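Local coordinates for protein farnesyl pyrophosphate synthase (Pseudomonas aeruginosa, PDB 3ZOU) that catalyses the building of farnesyl diphosphate from shorter prenyl diphosphates, probably by magnesium-dependent condensation of geranyl diphosphate with isopentenyl diphosphate, at residues A[57-62]-A[275-280]. Residues are numbered along the deposited sequence; the frame is centred on the assembly and turned at random.
Sequences EALGGA and DGFPPS
With chi1 at 59°, Ser280 holds OG in the crowded position between its backbone N and carbonyl carbon, while Phe277 and Leu59 both set CG anti to the carbonyl carbon. The serine hydroxyl thereby reaches the C-terminal turn of helix 47-58, where Ser280 OG donates to Glu57 O at 2.9 Å. It approaches from above the carbonyl plane, with a C=O...OG angle of 135°. Gly60 N also donates to Glu57 O (2.8 Å), so two donors grip this carbonyl. The second bond belongs to the Schellman motif that ends the helix, with Gly60 at positive phi as its C' residue.

A bridging water donates to Glu57 OE1 and Ser280 O, adding a second polar link; Glu57 OE2 is hydrogen-bonded to Tyr6 OH. On the apolar side, Leu59 extends CD2 obliquely to Phe277 CE2, 3.6 Å away, and Ala58 CB lies 4.3 Å from Phe277 CD2. Ala58 O sits at the edge of the phenyl ring, near its plane, and Pro278 CG also packs against this oxygen at 3.9 Å.

Arg285 of helix 282-293 binds the carbonyls of Phe277 and Pro278. The contact thus joins the end of helix 47-58 to the loop between helices 256-273 and 282-293, near the protein surface, with Leu59 and Phe277 both resting on Leu208 of helix 202-227.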
ATOM      1  N   GLU A  57     -15.054 -11.446 -17.922  1.00 14.33           N
ATOM      2  CA  GLU A  57     -15.722 -12.186 -19.056  1.00 16.64           C
ATOM      3  C   GLU A  57     -17.081 -12.723 -18.666  1.00 17.17           C
ATOM      4  O   GLU A  57     -18.037 -12.729 -19.493  1.00 16.13           O
ATOM      5  CB  GLU A  57     -14.852 -13.295 -19.606  1.00 19.12           C
ATOM      6  CG  GLU A  57     -13.562 -12.852 -20.211  1.00 23.42           C
ATOM      7  CD  GLU A  57     -12.781 -14.095 -20.762  1.00 28.04           C
ATOM      8  OE1 GLU A  57     -13.387 -15.047 -21.274  1.00 39.09           O
ATOM      9  OE2 GLU A  57     -11.569 -14.179 -20.612  1.00 36.56           O
ATOM     10  N   ALA A  58     -17.237 -13.147 -17.425  1.00 14.29           N
ATOM     11  CA  ALA A  58     -18.483 -13.699 -16.927  1.00 14.19           C
ATOM     12  C   ALA A  58     -19.601 -12.710 -17.084  1.00 16.23           C
ATOM     13  O   ALA A  58     -20.775 -13.095 -17.249  1.00 19.28           O
ATOM     14  CB  ALA A  58     -18.374 -14.131 -15.462  1.00 13.62           C
ATOM     15  N   LEU A  59     -19.274 -11.406 -16.983  1.00 15.75           N
ATOM     16  CA  LEU A  59     -20.286 -10.331 -17.090  1.00 17.25           C
ATOM     17  C   LEU A  59     -20.288  -9.718 -18.461  1.00 16.65           C
ATOM     18  O   LEU A  59     -20.874  -8.652 -18.630  1.00 20.98           O
ATOM     19  CB  LEU A  59     -20.056  -9.219 -16.037  1.00 16.13           C
ATOM     20  CG  LEU A  59     -20.195  -9.709 -14.583  1.00 18.48           C
ATOM     21  CD1 LEU A  59     -20.068  -8.536 -13.636  1.00 17.16           C
ATOM     22  CD2 LEU A  59     -21.438 -10.489 -14.234  1.00 21.87           C
ATOM     23  N   GLY A  60     -19.619 -10.377 -19.403  1.00 17.22           N
ATOM     24  CA  GLY A  60     -19.554  -9.930 -20.825  1.00 20.20           C
ATOM     25  C   GLY A  60     -18.526  -8.880 -21.183  1.00 22.30           C
ATOM     26  O   GLY A  60     -18.588  -8.315 -22.298  1.00 23.23           O
ATOM     27  N   GLY A  61     -17.581  -8.567 -20.281  1.00 20.04           N
ATOM     28  CA  GLY A  61     -16.533  -7.615 -20.616  1.00 20.23           C
ATOM     29  C   GLY A  61     -15.397  -8.213 -21.379  1.00 18.31           C
ATOM     30  O   GLY A  61     -15.042  -9.346 -21.170  1.00 18.79           O
ATOM     31  N   ALA A  62     -14.812  -7.463 -22.308  1.00 21.25           N
ATOM     32  CA  ALA A  62     -13.614  -7.933 -22.976  1.00 22.84           C
ATOM     33  C   ALA A  62     -12.499  -8.035 -21.898  1.00 23.28           C
ATOM     34  O   ALA A  62     -12.351  -7.104 -21.125  1.00 20.58           O
ATOM     35  CB  ALA A  62     -13.199  -6.956 -24.066  1.00 24.35           C
ATOM     36  N   ASP A 275     -25.386 -19.994 -11.280  1.00 21.50           N
ATOM     37  CA  ASP A 275     -26.622 -20.394 -11.983  1.00 28.49           C
ATOM     38  C   ASP A 275     -27.235 -19.179 -12.625  1.00 26.52           C
ATOM     39  O   ASP A 275     -27.329 -18.077 -12.031  1.00 31.45           O
ATOM     40  CB  ASP A 275     -27.608 -21.100 -11.054  1.00 33.13           C
ATOM     41  CG  ASP A 275     -27.206 -22.521 -10.781  1.00 37.84           C
ATOM     42  OD1 ASP A 275     -26.470 -23.119 -11.620  1.00 46.67           O
ATOM     43  OD2 ASP A 275     -27.662 -23.050  -9.737  1.00 47.58           O
ATOM     44  N   GLY A 276     -27.601 -19.315 -13.878  1.00 30.89           N
ATOM     45  CA  GLY A 276     -28.150 -18.149 -14.564  1.00 32.27           C
ATOM     46  C   GLY A 276     -27.130 -17.262 -15.232  1.00 30.58           C
ATOM     47  O   GLY A 276     -27.482 -16.462 -16.106  1.00 31.77           O
ATOM     48  N   PHE A 277     -25.847 -17.391 -14.888  1.00 21.24           N
ATOM     49  CA  PHE A 277     -24.869 -16.707 -15.684  1.00 21.31           C
ATOM     50  C   PHE A 277     -24.771 -17.401 -17.041  1.00 19.51           C
ATOM     51  O   PHE A 277     -24.932 -18.617 -17.145  1.00 20.14           O
ATOM     52  CB  PHE A 277     -23.476 -16.710 -15.034  1.00 20.05           C
ATOM     53  CG  PHE A 277     -23.312 -15.712 -13.926  1.00 19.28           C
ATOM     54  CD1 PHE A 277     -24.020 -15.827 -12.747  1.00 19.23           C
ATOM     55  CD2 PHE A 277     -22.424 -14.682 -14.061  1.00 19.67           C
ATOM     56  CE1 PHE A 277     -23.850 -14.925 -11.699  1.00 20.22           C
ATOM     57  CE2 PHE A 277     -22.249 -13.766 -13.008  1.00 19.75           C
ATOM     58  CZ  PHE A 277     -22.950 -13.896 -11.848  1.00 18.20           C
ATOM     59  N   PRO A 278     -24.390 -16.636 -18.053  1.00 23.04           N
ATOM     60  CA  PRO A 278     -24.266 -17.203 -19.378  1.00 25.16           C
ATOM     61  C   PRO A 278     -23.056 -18.091 -19.563  1.00 25.00           C
ATOM     62  O   PRO A 278     -22.241 -18.302 -18.632  1.00 20.58           O
ATOM     63  CB  PRO A 278     -24.126 -15.969 -20.269  1.00 26.65           C
ATOM     64  CG  PRO A 278     -23.485 -14.940 -19.412  1.00 27.43           C
ATOM     65  CD  PRO A 278     -24.053 -15.188 -18.044  1.00 27.12           C
ATOM     66  N   PRO A 279     -22.881 -18.621 -20.796  1.00 21.90           N
ATOM     67  CA  PRO A 279     -21.725 -19.441 -21.058  1.00 20.20           C
ATOM     68  C   PRO A 279     -20.364 -18.755 -20.854  1.00 20.04           C
ATOM     69  O   PRO A 279     -19.340 -19.451 -20.695  1.00 21.21           O
ATOM     70  CB  PRO A 279     -21.919 -19.831 -22.545  1.00 24.00           C
ATOM     71  CG  PRO A 279     -23.384 -19.990 -22.608  1.00 23.59           C
ATOM     72  CD  PRO A 279     -23.875 -18.733 -21.917  1.00 24.46           C
ATOM     73  N   SER A 280     -20.310 -17.427 -20.941  1.00 19.49           N
ATOM     74  CA  SER A 280     -19.031 -16.739 -20.793  1.00 20.55           C
ATOM     75  C   SER A 280     -18.498 -16.911 -19.324  1.00 17.19           C
ATOM     76  O   SER A 280     -17.322 -16.590 -19.070  1.00 18.50           O
ATOM     77  CB  SER A 280     -19.133 -15.241 -21.127  1.00 20.74           C
ATOM     78  OG  SER A 280     -20.071 -14.644 -20.293  1.00 20.85           O
TER
HETATM   79  O   HOH W   1     -15.799 -16.434 -21.309  1.00 27.41           O